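Local coordinates for protein angel homolog 2 (Homo sapiens, PDB 6RW0) that acts as a 2',3'-cyclic phosphatase of the CCR4 deadenylase family and probably binds 3' untranslated regions of mRNA, at residues H74-L80 with N407-E412; W82-F86 with H110-I115; S247-E251 with L330-L336; F367-E371 with G387-L391. All blocks are in the same frame, centred on the assembly; numbering follows the deposited sequence. Where two conformers were deposited one is given.

Contact 1: residues H74-L80 with N407-E412; sequences HCRRPVL and NGLPNE
Two loops of the DNase I-like fold meet here: 74-80, which leads into helix 82-96, and the loop 407-412, leaving a Schellman motif in which N407, with positive phi, is the C-prime residue ending helix 400-405. The peptide L409-P410 is cis. CA atoms lie 7.2 Å apart for H74 and G408 and 5.3 Å for V79 and E412. H74 (chi1 p) reaches across so that its ring edge meets the backbone: NE2 donates to L409 O at 2.8 Å, while ND1 is hydrogen-bonded to S357 OG. A CB on G408 (phi 81°) would clash with H74 CD2. C75 (chi1 m) sets SG 3.8 Å from P410 CD. R76, with chi1 m and chi2 t, forms a salt bridge from NH1 to E412 OE2 at 3.0 Å; its hydrogen-bond geometry is weak. Residues 77-80 then take helical angles, with V79 N hydrogen-bonded to R76 O at 3.1 Å. This turn points V79 at E412, CG1 lying 3.5 Å from E412 CA, and brings L80 CD2 to 3.5 Å from P410 CG, so the cis-proline ring packs against both C75 and L80. One water ties the loops, donating to V79 O and N411 O, each at 2.8 Å.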
loop_
_atom_site.group_PDB
_atom_site.type_symbol
_atom_site.label_atom_id
_atom_site.label_comp_id
_atom_site.label_asym_id
_atom_site.label_seq_id
_atom_site.Cartn_x
_atom_site.Cartn_y
_atom_site.Cartn_z
ATOM N N HIS A 74 -10.374 22.970 -0.932
ATOM C CA HIS A 74 -9.614 23.638 -1.978
ATOM C C HIS A 74 -10.066 23.257 -3.378
ATOM O O HIS A 74 -9.657 23.917 -4.337
ATOM C CB HIS A 74 -8.136 23.280 -1.810
ATOM C CG HIS A 74 -7.862 21.809 -1.897
ATOM N ND1 HIS A 74 -8.126 20.936 -0.863
ATOM C CD2 HIS A 74 -7.355 21.058 -2.902
ATOM C CE1 HIS A 74 -7.790 19.712 -1.227
ATOM N NE2 HIS A 74 -7.319 19.759 -2.461
ATOM N N CYS A 75 -10.898 22.230 -3.515
ATOM C CA CYS A 75 -11.277 21.692 -4.814
ATOM C C CYS A 75 -12.490 22.414 -5.378
ATOM O O CYS A 75 -13.422 22.753 -4.646
ATOM C CB CYS A 75 -11.652 20.223 -4.638
ATOM S SG CYS A 75 -10.417 19.246 -3.819
ATOM N N ARG A 76 -12.487 22.630 -6.691
ATOM C CA ARG A 76 -13.701 23.101 -7.344
ATOM C C ARG A 76 -14.792 22.054 -7.166
ATOM O O ARG A 76 -14.551 20.855 -7.337
ATOM C CB ARG A 76 -13.430 23.376 -8.819
ATOM C CG ARG A 76 -12.560 24.617 -9.001
ATOM C CD ARG A 76 -12.316 24.972 -10.479
ATOM N NE ARG A 76 -13.582 24.902 -11.191
ATOM C CZ ARG A 76 -13.920 23.940 -12.041
ATOM N NH1 ARG A 76 -13.068 22.972 -12.358
ATOM N NH2 ARG A 76 -15.121 23.963 -12.594
ATOM N N ARG A 77 -15.988 22.506 -6.800
ATOM C CA ARG A 77 -17.030 21.559 -6.415
ATOM C C ARG A 77 -17.322 20.519 -7.487
ATOM O O ARG A 77 -17.499 19.335 -7.128
ATOM C CB ARG A 77 -18.322 22.306 -6.060
ATOM C CG ARG A 77 -18.248 23.225 -4.859
ATOM C CD ARG A 77 -18.022 22.449 -3.583
ATOM N NE ARG A 77 -16.605 22.431 -3.246
ATOM C CZ ARG A 77 -16.079 21.751 -2.237
ATOM N NH1 ARG A 77 -16.853 21.012 -1.452
ATOM N NH2 ARG A 77 -14.773 21.809 -2.020
ATOM N N PRO A 78 -17.417 20.855 -8.773
ATOM C CA PRO A 78 -17.796 19.838 -9.769
ATOM C C PRO A 78 -16.816 18.686 -9.878
ATOM O O PRO A 78 -17.215 17.590 -10.297
ATOM C CB PRO A 78 -17.886 20.630 -11.080
ATOM C CG PRO A 78 -18.133 22.040 -10.655
ATOM C CD PRO A 78 -17.403 22.216 -9.352
ATOM N N VAL A 79 -15.551 18.890 -9.503
ATOM C CA VAL A 79 -14.554 17.842 -9.698
ATOM C C VAL A 79 -14.668 16.746 -8.653
ATOM O O VAL A 79 -13.987 15.723 -8.769
ATOM C CB VAL A 79 -13.099 18.348 -9.778
ATOM C CG1 VAL A 79 -12.999 19.553 -10.724
ATOM C CG2 VAL A 79 -12.535 18.668 -8.417
ATOM N N LEU A 80 -15.506 16.926 -7.632
ATOM C CA LEU A 80 -15.557 15.948 -6.557
ATOM C C LEU A 80 -16.595 14.856 -6.762
ATOM O O LEU A 80 -16.515 13.827 -6.086
ATOM C CB LEU A 80 -15.807 16.640 -5.216
ATOM C CG LEU A 80 -14.704 17.604 -4.787
ATOM C CD1 LEU A 80 -15.140 18.337 -3.536
ATOM C CD2 LEU A 80 -13.396 16.885 -4.538
ATOM N N ASN A 407 -3.342 23.263 -7.978
ATOM C CA ASN A 407 -4.392 23.547 -6.990
ATOM C C ASN A 407 -4.792 22.320 -6.174
ATOM O O ASN A 407 -5.925 22.231 -5.688
ATOM C CB ASN A 407 -5.600 24.270 -7.598
ATOM C CG ASN A 407 -5.233 25.642 -8.128
ATOM O OD1 ASN A 407 -4.149 26.151 -7.844
ATOM N ND2 ASN A 407 -6.126 26.252 -8.889
ATOM N N GLY A 408 -3.839 21.411 -5.959
ATOM C CA GLY A 408 -4.022 20.290 -5.068
ATOM C C GLY A 408 -4.779 19.142 -5.705
ATOM O O GLY A 408 -5.083 19.126 -6.902
ATOM N N LEU A 409 -5.037 18.149 -4.857
ATOM C CA LEU A 409 -5.666 16.886 -5.276
ATOM C C LEU A 409 -6.960 16.650 -4.473
ATOM O O LEU A 409 -7.001 17.088 -3.342
ATOM C CB LEU A 409 -4.720 15.721 -5.034
ATOM C CG LEU A 409 -3.502 15.665 -5.937
ATOM C CD1 LEU A 409 -2.697 14.423 -5.631
ATOM C CD2 LEU A 409 -3.903 15.712 -7.396
ATOM N N PRO A 410 -8.062 16.077 -5.006
ATOM C CA PRO A 410 -8.334 15.876 -6.431
ATOM C C PRO A 410 -8.504 17.228 -7.150
ATOM O O PRO A 410 -8.679 18.242 -6.572
ATOM C CB PRO A 410 -9.603 15.035 -6.509
ATOM C CG PRO A 410 -10.294 15.332 -5.222
ATOM C CD PRO A 410 -9.198 15.624 -4.227
ATOM N N ASN A 411 -8.361 17.178 -8.452
ATOM C CA ASN A 411 -8.518 18.379 -9.302
ATOM C C ASN A 411 -9.262 17.953 -10.567
ATOM O O ASN A 411 -9.719 16.832 -10.662
ATOM C CB ASN A 411 -7.177 19.093 -9.476
ATOM C CG ASN A 411 -6.162 18.296 -10.253
ATOM O OD1 ASN A 411 -6.504 17.678 -11.231
ATOM N ND2 ASN A 411 -4.923 18.322 -9.808
ATOM N N GLU A 412 -9.433 18.852 -11.514
ATOM C CA GLU A 412 -10.248 18.517 -12.699
ATOM C C GLU A 412 -9.562 17.441 -13.540
ATOM O O GLU A 412 -10.219 16.900 -14.381
ATOM C CB GLU A 412 -10.608 19.764 -13.502
ATOM C CG GLU A 412 -9.463 20.673 -13.795
ATOM C CD GLU A 412 -9.968 22.083 -14.046
ATOM O OE1 GLU A 412 -10.179 22.376 -15.192
ATOM O OE2 GLU A 412 -10.184 22.825 -13.057
HETATM O O HOH W 1 -11.498 14.973 -9.687
#

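Contact 2: residues W82-F86 with H110-I115; sequences WSFRF and HYGAEI
Helices 82-96 and 108-121 of the DNase I-like fold meet through long side chains, their short segments crossing at -63° with axes 12.7 Å apart at closest approach. Both are helical throughout, with a wider pi-type turn at 111-115, where I115 N is hydrogen-bonded to H110 O at 3.0 Å. CA atoms of W82 and H110 are 9.1 Å apart, those of F86 and I115 8.2 Å, distances bridged by aromatic rings: W82 (chi1 t, chi2 -118°) and F86 (chi1 t, chi2 64°) both point at the other helix. H110 (chi1 m, chi2 161°) lays its imidazole over the five-membered ring of W82 in a face-to-face stack, centroids 3.6 Å apart and planes only 6° from parallel. One turn on, E114 (chi1 m, chi2 t) meets the edge of the indole, accepting a hydrogen bond from W82 NE1 at OE2, 2.8 Å away. Its OE1 takes a hydrogen bond from a water at 2.6 Å, which also donates weakly to W82 O. I115 (chi1 m, chi2 t) closes the apolar side, with CG1 3.7 Å from F86 CE1 and CD1 4.0 Å from W82 CZ2. Around this pair, helix 62-67 supplies Q62, which touches both W82 and H110, while I115 rests on I59, just beyond strand 49-58, and Y111 stacks on Y128 of strand 124-130.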
loop_
_atom_site.group_PDB
_atom_site.type_symbol
_atom_site.label_atom_id
_atom_site.label_comp_id
_atom_site.label_asym_id
_atom_site.label_seq_id
_atom_site.Cartn_x
_atom_site.Cartn_y
_atom_site.Cartn_z
ATOM N N TRP A 82 -18.558 11.610 -7.967
ATOM C CA TRP A 82 -18.096 10.326 -8.488
ATOM C C TRP A 82 -18.330 10.212 -9.990
ATOM O O TRP A 82 -17.542 9.569 -10.691
ATOM C CB TRP A 82 -18.774 9.181 -7.742
ATOM C CG TRP A 82 -18.354 7.803 -8.161
ATOM C CD1 TRP A 82 -19.156 6.840 -8.696
ATOM C CD2 TRP A 82 -17.047 7.227 -8.065
ATOM N NE1 TRP A 82 -18.432 5.697 -8.930
ATOM C CE2 TRP A 82 -17.130 5.914 -8.564
ATOM C CE3 TRP A 82 -15.814 7.698 -7.625
ATOM C CZ2 TRP A 82 -16.026 5.071 -8.621
ATOM C CZ3 TRP A 82 -14.727 6.854 -7.667
ATOM C CH2 TRP A 82 -14.836 5.563 -8.167
ATOM N N SER A 83 -19.394 10.832 -10.508
ATOM C CA SER A 83 -19.639 10.803 -11.947
ATOM C C SER A 83 -18.531 11.502 -12.727
ATOM O O SER A 83 -18.346 11.229 -13.923
ATOM C CB SER A 83 -20.981 11.473 -12.249
ATOM O OG SER A 83 -20.979 12.824 -11.818
ATOM N N PHE A 84 -17.815 12.432 -12.085
ATOM C CA PHE A 84 -16.663 13.117 -12.662
ATOM C C PHE A 84 -15.378 12.317 -12.435
ATOM O O PHE A 84 -14.577 12.122 -13.358
ATOM C CB PHE A 84 -16.531 14.523 -12.041
ATOM C CG PHE A 84 -15.468 15.367 -12.685
ATOM C CD1 PHE A 84 -14.145 15.279 -12.276
ATOM C CD2 PHE A 84 -15.787 16.229 -13.714
ATOM C CE1 PHE A 84 -13.157 16.034 -12.886
ATOM C CE2 PHE A 84 -14.802 16.993 -14.324
ATOM C CZ PHE A 84 -13.482 16.886 -13.911
ATOM N N ARG A 85 -15.183 11.821 -11.217
ATOM C CA ARG A 85 -13.905 11.218 -10.860
ATOM C C ARG A 85 -13.698 9.857 -11.509
ATOM O O ARG A 85 -12.589 9.546 -11.955
ATOM C CB ARG A 85 -13.792 11.088 -9.340
ATOM C CG ARG A 85 -13.839 12.421 -8.615
ATOM C CD ARG A 85 -13.330 12.314 -7.183
ATOM N NE ARG A 85 -14.022 11.322 -6.361
ATOM C CZ ARG A 85 -13.474 10.215 -5.855
ATOM N NH1 ARG A 85 -12.212 9.884 -6.092
ATOM N NH2 ARG A 85 -14.210 9.413 -5.102
ATOM N N PHE A 86 -14.717 9.001 -11.513
ATOM C CA PHE A 86 -14.491 7.643 -11.995
ATOM C C PHE A 86 -14.035 7.607 -13.449
ATOM O O PHE A 86 -13.086 6.868 -13.761
ATOM C CB PHE A 86 -15.710 6.753 -11.770
ATOM C CG PHE A 86 -15.543 5.396 -12.376
ATOM C CD1 PHE A 86 -14.565 4.536 -11.907
ATOM C CD2 PHE A 86 -16.315 5.002 -13.449
ATOM C CE1 PHE A 86 -14.388 3.283 -12.485
ATOM C CE2 PHE A 86 -16.138 3.758 -14.023
ATOM C CZ PHE A 86 -15.173 2.904 -13.540
ATOM N N HIS A 110 -19.767 0.991 -5.651
ATOM C CA HIS A 110 -19.178 1.401 -6.918
ATOM C C HIS A 110 -18.370 0.285 -7.550
ATOM O O HIS A 110 -18.301 0.177 -8.779
ATOM C CB HIS A 110 -18.290 2.606 -6.679
ATOM C CG HIS A 110 -19.049 3.805 -6.238
ATOM N ND1 HIS A 110 -18.453 4.872 -5.604
ATOM C CD2 HIS A 110 -20.358 4.112 -6.360
ATOM C CE1 HIS A 110 -19.370 5.788 -5.355
ATOM N NE2 HIS A 110 -20.533 5.358 -5.811
ATOM N N TYR A 111 -17.715 -0.532 -6.735
ATOM C CA TYR A 111 -16.936 -1.632 -7.286
ATOM C C TYR A 111 -17.831 -2.597 -8.050
ATOM O O TYR A 111 -17.526 -2.984 -9.186
ATOM C CB TYR A 111 -16.224 -2.340 -6.140
ATOM C CG TYR A 111 -15.388 -3.530 -6.529
ATOM C CD1 TYR A 111 -14.205 -3.380 -7.251
ATOM C CD2 TYR A 111 -15.757 -4.799 -6.133
ATOM C CE1 TYR A 111 -13.421 -4.483 -7.574
ATOM C CE2 TYR A 111 -14.991 -5.901 -6.459
ATOM C CZ TYR A 111 -13.820 -5.732 -7.179
ATOM O OH TYR A 111 -13.052 -6.839 -7.490
ATOM N N GLY A 112 -18.955 -2.984 -7.451
ATOM C CA GLY A 112 -19.850 -3.910 -8.122
ATOM C C GLY A 112 -20.517 -3.308 -9.344
ATOM O O GLY A 112 -20.693 -3.985 -10.361
ATOM N N ALA A 113 -20.910 -2.038 -9.261
ATOM C CA ALA A 113 -21.702 -1.426 -10.325
ATOM C C ALA A 113 -20.852 -1.008 -11.519
ATOM O O ALA A 113 -21.323 -1.066 -12.664
ATOM C CB ALA A 113 -22.406 -0.178 -9.785
ATOM N N GLU A 114 -19.621 -0.555 -11.268
ATOM C CA GLU A 114 -18.840 0.132 -12.284
ATOM C C GLU A 114 -17.364 -0.259 -12.331
ATOM O O GLU A 114 -16.829 -0.514 -13.415
ATOM C CB GLU A 114 -18.895 1.647 -12.068
ATOM C CG GLU A 114 -20.253 2.261 -11.871
ATOM C CD GLU A 114 -20.104 3.625 -11.264
ATOM O OE1 GLU A 114 -19.898 4.584 -12.036
ATOM O OE2 GLU A 114 -20.117 3.718 -10.016
ATOM N N ILE A 115 -16.658 -0.264 -11.205
ATOM C CA ILE A 115 -15.191 -0.509 -11.243
ATOM C C ILE A 115 -14.861 -1.933 -11.682
ATOM O O ILE A 115 -14.113 -2.081 -12.618
ATOM C CB ILE A 115 -14.539 -0.192 -9.887
ATOM C CG1 ILE A 115 -14.878 1.215 -9.402
ATOM C CG2 ILE A 115 -13.042 -0.400 -9.976
ATOM C CD1 ILE A 115 -14.493 1.460 -7.963
HETATM O O HOH W 2 -19.385 7.179 -12.057
#

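Contact 3: residues S247-E251 with L330-L336; sequences SFIKE and LQHHFSL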
loop_
_atom_site.group_PDB
_atom_site.type_symbol
_atom_site.label_atom_id
_atom_site.label_comp_id
_atom_site.label_asym_id
_atom_site.label_seq_id
_atom_site.Cartn_x
_atom_site.Cartn_y
_atom_site.Cartn_z
ATOM N N SER A 247 11.339 2.081 8.236
ATOM C CA SER A 247 12.659 1.495 8.432
ATOM C C SER A 247 12.559 0.009 8.736
ATOM O O SER A 247 13.399 -0.782 8.287
ATOM C CB SER A 247 13.375 2.225 9.562
ATOM O OG SER A 247 13.544 3.595 9.238
ATOM N N PHE A 248 11.545 -0.392 9.506
ATOM C CA PHE A 248 11.337 -1.810 9.781
ATOM C C PHE A 248 11.139 -2.589 8.485
ATOM O O PHE A 248 11.744 -3.650 8.283
ATOM C CB PHE A 248 10.150 -1.989 10.735
ATOM C CG PHE A 248 9.745 -3.428 10.917
ATOM C CD1 PHE A 248 10.677 -4.364 11.315
ATOM C CD2 PHE A 248 8.449 -3.842 10.679
ATOM C CE1 PHE A 248 10.339 -5.693 11.461
ATOM C CE2 PHE A 248 8.102 -5.182 10.837
ATOM C CZ PHE A 248 9.046 -6.096 11.226
ATOM N N ILE A 249 10.292 -2.083 7.586
ATOM C CA ILE A 249 10.072 -2.783 6.323
ATOM C C ILE A 249 11.384 -2.920 5.564
ATOM O O ILE A 249 11.731 -4.000 5.078
ATOM C CB ILE A 249 9.002 -2.066 5.482
ATOM C CG1 ILE A 249 7.660 -2.107 6.209
ATOM C CG2 ILE A 249 8.875 -2.716 4.095
ATOM C CD1 ILE A 249 6.563 -1.278 5.566
ATOM N N LYS A 250 12.130 -1.824 5.451
ATOM C CA LYS A 250 13.317 -1.819 4.608
ATOM C C LYS A 250 14.462 -2.622 5.211
ATOM O O LYS A 250 15.219 -3.273 4.479
ATOM C CB LYS A 250 13.805 -0.384 4.413
ATOM C CG LYS A 250 12.912 0.521 3.629
ATOM C CD LYS A 250 12.823 0.122 2.171
ATOM C CE LYS A 250 14.088 0.467 1.394
ATOM N NZ LYS A 250 14.365 1.938 1.294
ATOM N N GLU A 251 14.637 -2.563 6.530
ATOM C CA GLU A 251 15.790 -3.187 7.161
ATOM C C GLU A 251 15.515 -4.589 7.685
ATOM O O GLU A 251 16.466 -5.360 7.875
ATOM C CB GLU A 251 16.311 -2.315 8.311
ATOM C CG GLU A 251 16.650 -0.889 7.895
ATOM C CD GLU A 251 17.682 -0.824 6.782
ATOM O OE1 GLU A 251 18.590 -1.682 6.752
ATOM O OE2 GLU A 251 17.581 0.088 5.933
ATOM N N LEU A 330 11.676 -6.110 16.780
ATOM C CA LEU A 330 10.886 -6.788 15.776
ATOM C C LEU A 330 11.802 -7.127 14.613
ATOM O O LEU A 330 12.740 -6.386 14.308
ATOM C CB LEU A 330 9.798 -5.878 15.227
ATOM C CG LEU A 330 8.489 -5.673 15.975
ATOM C CD1 LEU A 330 7.555 -4.967 14.975
ATOM C CD2 LEU A 330 7.938 -6.976 16.470
ATOM N N GLN A 331 11.527 -8.250 13.959
ATOM C CA GLN A 331 12.262 -8.645 12.769
ATOM C C GLN A 331 11.273 -9.188 11.746
ATOM O O GLN A 331 10.156 -9.579 12.090
ATOM C CB GLN A 331 13.309 -9.721 13.094
ATOM C CG GLN A 331 14.423 -9.274 14.053
ATOM C CD GLN A 331 14.072 -9.380 15.547
ATOM O OE1 GLN A 331 14.631 -8.650 16.367
ATOM N NE2 GLN A 331 13.182 -10.303 15.903
ATOM N N HIS A 332 11.683 -9.191 10.477
ATOM C CA HIS A 332 11.036 -10.002 9.454
ATOM C C HIS A 332 12.144 -10.631 8.620
ATOM O O HIS A 332 13.310 -10.226 8.698
ATOM C CB HIS A 332 9.994 -9.246 8.616
ATOM C CG HIS A 332 10.572 -8.226 7.695
ATOM N ND1 HIS A 332 11.392 -8.552 6.635
ATOM C CD2 HIS A 332 10.425 -6.882 7.659
ATOM C CE1 HIS A 332 11.738 -7.447 5.996
ATOM N NE2 HIS A 332 11.169 -6.421 6.601
ATOM N N HIS A 333 11.782 -11.641 7.822
ATOM C CA HIS A 333 12.765 -12.439 7.103
ATOM C C HIS A 333 12.855 -12.112 5.619
ATOM O O HIS A 333 13.471 -12.879 4.866
ATOM C CB HIS A 333 12.452 -13.927 7.261
ATOM C CG HIS A 333 12.532 -14.414 8.670
ATOM N ND1 HIS A 333 13.616 -14.161 9.479
ATOM C CD2 HIS A 333 11.668 -15.149 9.410
ATOM C CE1 HIS A 333 13.422 -14.728 10.659
ATOM N NE2 HIS A 333 12.248 -15.329 10.643
ATOM N N PHE A 334 12.280 -11.000 5.183
ATOM C CA PHE A 334 12.308 -10.639 3.774
ATOM C C PHE A 334 13.469 -9.688 3.492
ATOM O O PHE A 334 14.081 -9.122 4.398
ATOM C CB PHE A 334 10.990 -9.998 3.341
ATOM C CG PHE A 334 9.772 -10.797 3.702
ATOM C CD1 PHE A 334 9.603 -12.094 3.241
ATOM C CD2 PHE A 334 8.791 -10.250 4.502
ATOM C CE1 PHE A 334 8.471 -12.832 3.582
ATOM C CE2 PHE A 334 7.654 -10.979 4.841
ATOM C CZ PHE A 334 7.501 -12.275 4.385
ATOM N N SER A 335 13.767 -9.516 2.206
ATOM C CA SER A 335 14.750 -8.548 1.725
ATOM C C SER A 335 14.005 -7.652 0.742
ATOM O O SER A 335 13.882 -7.977 -0.446
ATOM C CB SER A 335 15.923 -9.252 1.080
ATOM O OG SER A 335 16.863 -8.313 0.596
ATOM N N LEU A 336 13.488 -6.532 1.245
ATOM C CA LEU A 336 12.607 -5.665 0.478
ATOM C C LEU A 336 13.253 -4.321 0.191
ATOM O O LEU A 336 13.855 -3.702 1.074
ATOM C CB LEU A 336 11.320 -5.397 1.249
ATOM C CG LEU A 336 10.530 -6.651 1.589
ATOM C CD1 LEU A 336 9.367 -6.334 2.525
ATOM C CD2 LEU A 336 10.018 -7.306 0.316
HETATM O O HOH W 3 13.824 -5.821 4.038
HETATM O O HOH W 4 16.135 -3.969 2.331
#
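F248 is sandwiched between L330 and H332 of the passing segment: L330 CD1 lies over one ring face and H332 CD2 over the opposite one, while the backbone of Q331 meets the ring edge. The imidazole approaches edge-to-face, centroids 5.2 Å apart and planes at 66°. This is how, in the DNase I-like fold of ANGEL2, the last turn of helix 244-251 is packed against the chain leaving strand 329-331. Behind it, I249 CG2 touches L336 CD1 at 4.0 Å, next to M233 of strand 231-236, and F248 also rests on L210 and L214 of helix 203-220. The polar part gathers at the helix's C-terminal carbonyls. H332 NE2 donates to I249 O at 2.9 Å, and a water lying 3.0 Å from that same I249 O accepts from L336 N at 2.9 Å. H332 thus uses both ring nitrogens, since its ND1 accepts from the backbone amide F334 N at 3.0 Å.

Contact 4: residues F367-E371 with G387-L391; sequences FYSAE and GGLKL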
loop_
_atom_site.group_PDB
_atom_site.type_symbol
_atom_site.label_atom_id
_atom_site.label_comp_id
_atom_site.label_asym_id
_atom_site.label_seq_id
_atom_site.Cartn_x
_atom_site.Cartn_y
_atom_site.Cartn_z
ATOM N N PHE A 367 6.895 -1.960 -2.468
ATOM C CA PHE A 367 8.065 -2.674 -1.987
ATOM C C PHE A 367 8.194 -3.971 -2.776
ATOM O O PHE A 367 7.196 -4.537 -3.230
ATOM C CB PHE A 367 7.911 -3.003 -0.509
ATOM C CG PHE A 367 7.859 -1.802 0.395
ATOM C CD1 PHE A 367 9.006 -1.094 0.687
ATOM C CD2 PHE A 367 6.665 -1.421 1.004
ATOM C CE1 PHE A 367 8.965 -0.012 1.556
ATOM C CE2 PHE A 367 6.622 -0.349 1.883
ATOM C CZ PHE A 367 7.766 0.365 2.139
ATOM N N TYR A 368 9.430 -4.427 -2.968
ATOM C CA TYR A 368 9.647 -5.638 -3.749
ATOM C C TYR A 368 10.875 -6.391 -3.254
ATOM O O TYR A 368 11.812 -5.800 -2.716
ATOM C CB TYR A 368 9.793 -5.313 -5.245
ATOM C CG TYR A 368 11.019 -4.486 -5.598
ATOM C CD1 TYR A 368 12.150 -5.079 -6.140
ATOM C CD2 TYR A 368 11.042 -3.107 -5.393
ATOM C CE1 TYR A 368 13.274 -4.329 -6.467
ATOM C CE2 TYR A 368 12.159 -2.353 -5.713
ATOM C CZ TYR A 368 13.275 -2.968 -6.246
ATOM O OH TYR A 368 14.397 -2.235 -6.570
ATOM N N SER A 369 10.854 -7.711 -3.456
ATOM C CA SER A 369 11.988 -8.561 -3.126
ATOM C C SER A 369 13.192 -8.181 -3.951
ATOM O O SER A 369 13.124 -8.188 -5.182
ATOM C CB SER A 369 11.661 -9.994 -3.534
ATOM O OG SER A 369 10.696 -10.531 -2.691
ATOM N N ALA A 370 14.319 -7.931 -3.289
ATOM C CA ALA A 370 15.503 -7.560 -4.049
ATOM C C ALA A 370 16.783 -7.984 -3.348
ATOM O O ALA A 370 16.846 -8.074 -2.118
ATOM C CB ALA A 370 15.556 -6.046 -4.309
ATOM N N GLU A 371 17.810 -8.226 -4.165
ATOM C CA GLU A 371 19.168 -8.458 -3.696
ATOM C C GLU A 371 19.710 -7.187 -3.054
ATOM O O GLU A 371 20.287 -7.221 -1.971
ATOM C CB GLU A 371 20.084 -8.831 -4.864
ATOM C CG GLU A 371 19.569 -9.942 -5.758
ATOM C CD GLU A 371 19.798 -11.322 -5.177
ATOM O OE1 GLU A 371 20.125 -11.415 -3.975
ATOM O OE2 GLU A 371 19.655 -12.313 -5.924
ATOM N N GLY A 387 14.152 -14.828 -3.868
ATOM C CA GLY A 387 13.406 -14.578 -5.114
ATOM C C GLY A 387 13.472 -13.114 -5.486
ATOM O O GLY A 387 12.470 -12.449 -5.412
ATOM N N GLY A 388 14.629 -12.626 -5.895
ATOM C CA GLY A 388 14.795 -11.208 -6.232
ATOM C C GLY A 388 14.130 -10.794 -7.539
ATOM O O GLY A 388 14.015 -11.599 -8.447
ATOM N N LEU A 389 13.722 -9.538 -7.631
ATOM C CA LEU A 389 13.176 -8.936 -8.859
ATOM C C LEU A 389 14.094 -7.777 -9.230
ATOM O O LEU A 389 14.679 -7.200 -8.348
ATOM C CB LEU A 389 11.773 -8.403 -8.590
ATOM C CG LEU A 389 10.687 -9.452 -8.440
ATOM C CD1 LEU A 389 9.419 -8.801 -7.920
ATOM C CD2 LEU A 389 10.441 -10.158 -9.756
ATOM N N LYS A 390 14.219 -7.481 -10.510
ATOM C CA LYS A 390 14.989 -6.311 -10.962
ATOM C C LYS A 390 13.995 -5.199 -11.280
ATOM O O LYS A 390 13.024 -5.456 -11.961
ATOM C CB LYS A 390 15.822 -6.640 -12.199
ATOM C CG LYS A 390 16.781 -7.797 -12.015
ATOM C CD LYS A 390 18.087 -7.403 -11.388
ATOM C CE LYS A 390 19.160 -8.460 -11.576
ATOM N NZ LYS A 390 19.230 -8.944 -12.978
ATOM N N LEU A 391 14.228 -4.024 -10.735
ATOM C CA LEU A 391 13.416 -2.863 -11.075
ATOM C C LEU A 391 13.936 -2.287 -12.384
ATOM O O LEU A 391 15.086 -1.844 -12.460
ATOM C CB LEU A 391 13.490 -1.808 -9.977
ATOM C CG LEU A 391 12.696 -0.542 -10.289
ATOM C CD1 LEU A 391 11.220 -0.832 -10.399
ATOM C CD2 LEU A 391 12.944 0.502 -9.214
HETATM O O HOH W 5 16.127 -3.640 -8.588
HETATM O O HOH W 6 17.138 -8.317 -7.017
HETATM O O HOH W 7 17.707 -13.849 -5.540
#
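A single backbone hydrogen bond crosses directly between these segments: L389 N donates to S369 O at 2.9 Å, beside the close pass of A370 and G388, whose CA atoms are 4.3 Å apart. Apolar packing follows Y368, whose CD1 lies 4.1 Å from L389 CB and whose CZ is 3.9 Å from L391 CB. The ring also meets F425 of strand 421-428, so it sits between the two sheets of the DNase I-like sandwich, strand 359-369 belonging to one and strand 390-395 to the other. Waters also bridge the segments. One sits 3.0 Å from Y368 OH and accepts from L391 N at 2.9 Å; another accepts from E371 N at 2.9 Å and donates to L389 O at 3.0 Å. S369 OG is hydrogen-bonded to I231 N. G387 O, 3.2 Å from S369 CB, has no polar partner in the model. Residues 372-386 between the segments are unmodelled, so the two sheets meet here mainly by apolar packing and water, with one direct hydrogen bond.

Contacts 1 and 2 lie on one side of the molecule, contacts 3 and 4 on the other, with no touch between the pairs. Contact 1 is mostly buried yet carries a salt bridge at its exposed edge; contact 2 is a surface contact that relies on an aromatic stack. They are neighbours in sequence and space: loop 74-80 leads into helix 82-96, and V79 and E412 pack on F84. Contact 3, largely buried, joins a helix end to a strand and the loop that leaves it, whereas the partly buried contact 4 joins two sheets. These two meet where S335 OG lies 2.7 Å from A370 O, probably hydrogen-bonded, and where I249 packs on F367. Only in contact 1 does a salt bridge cross between the two segments; bridging water serves all four.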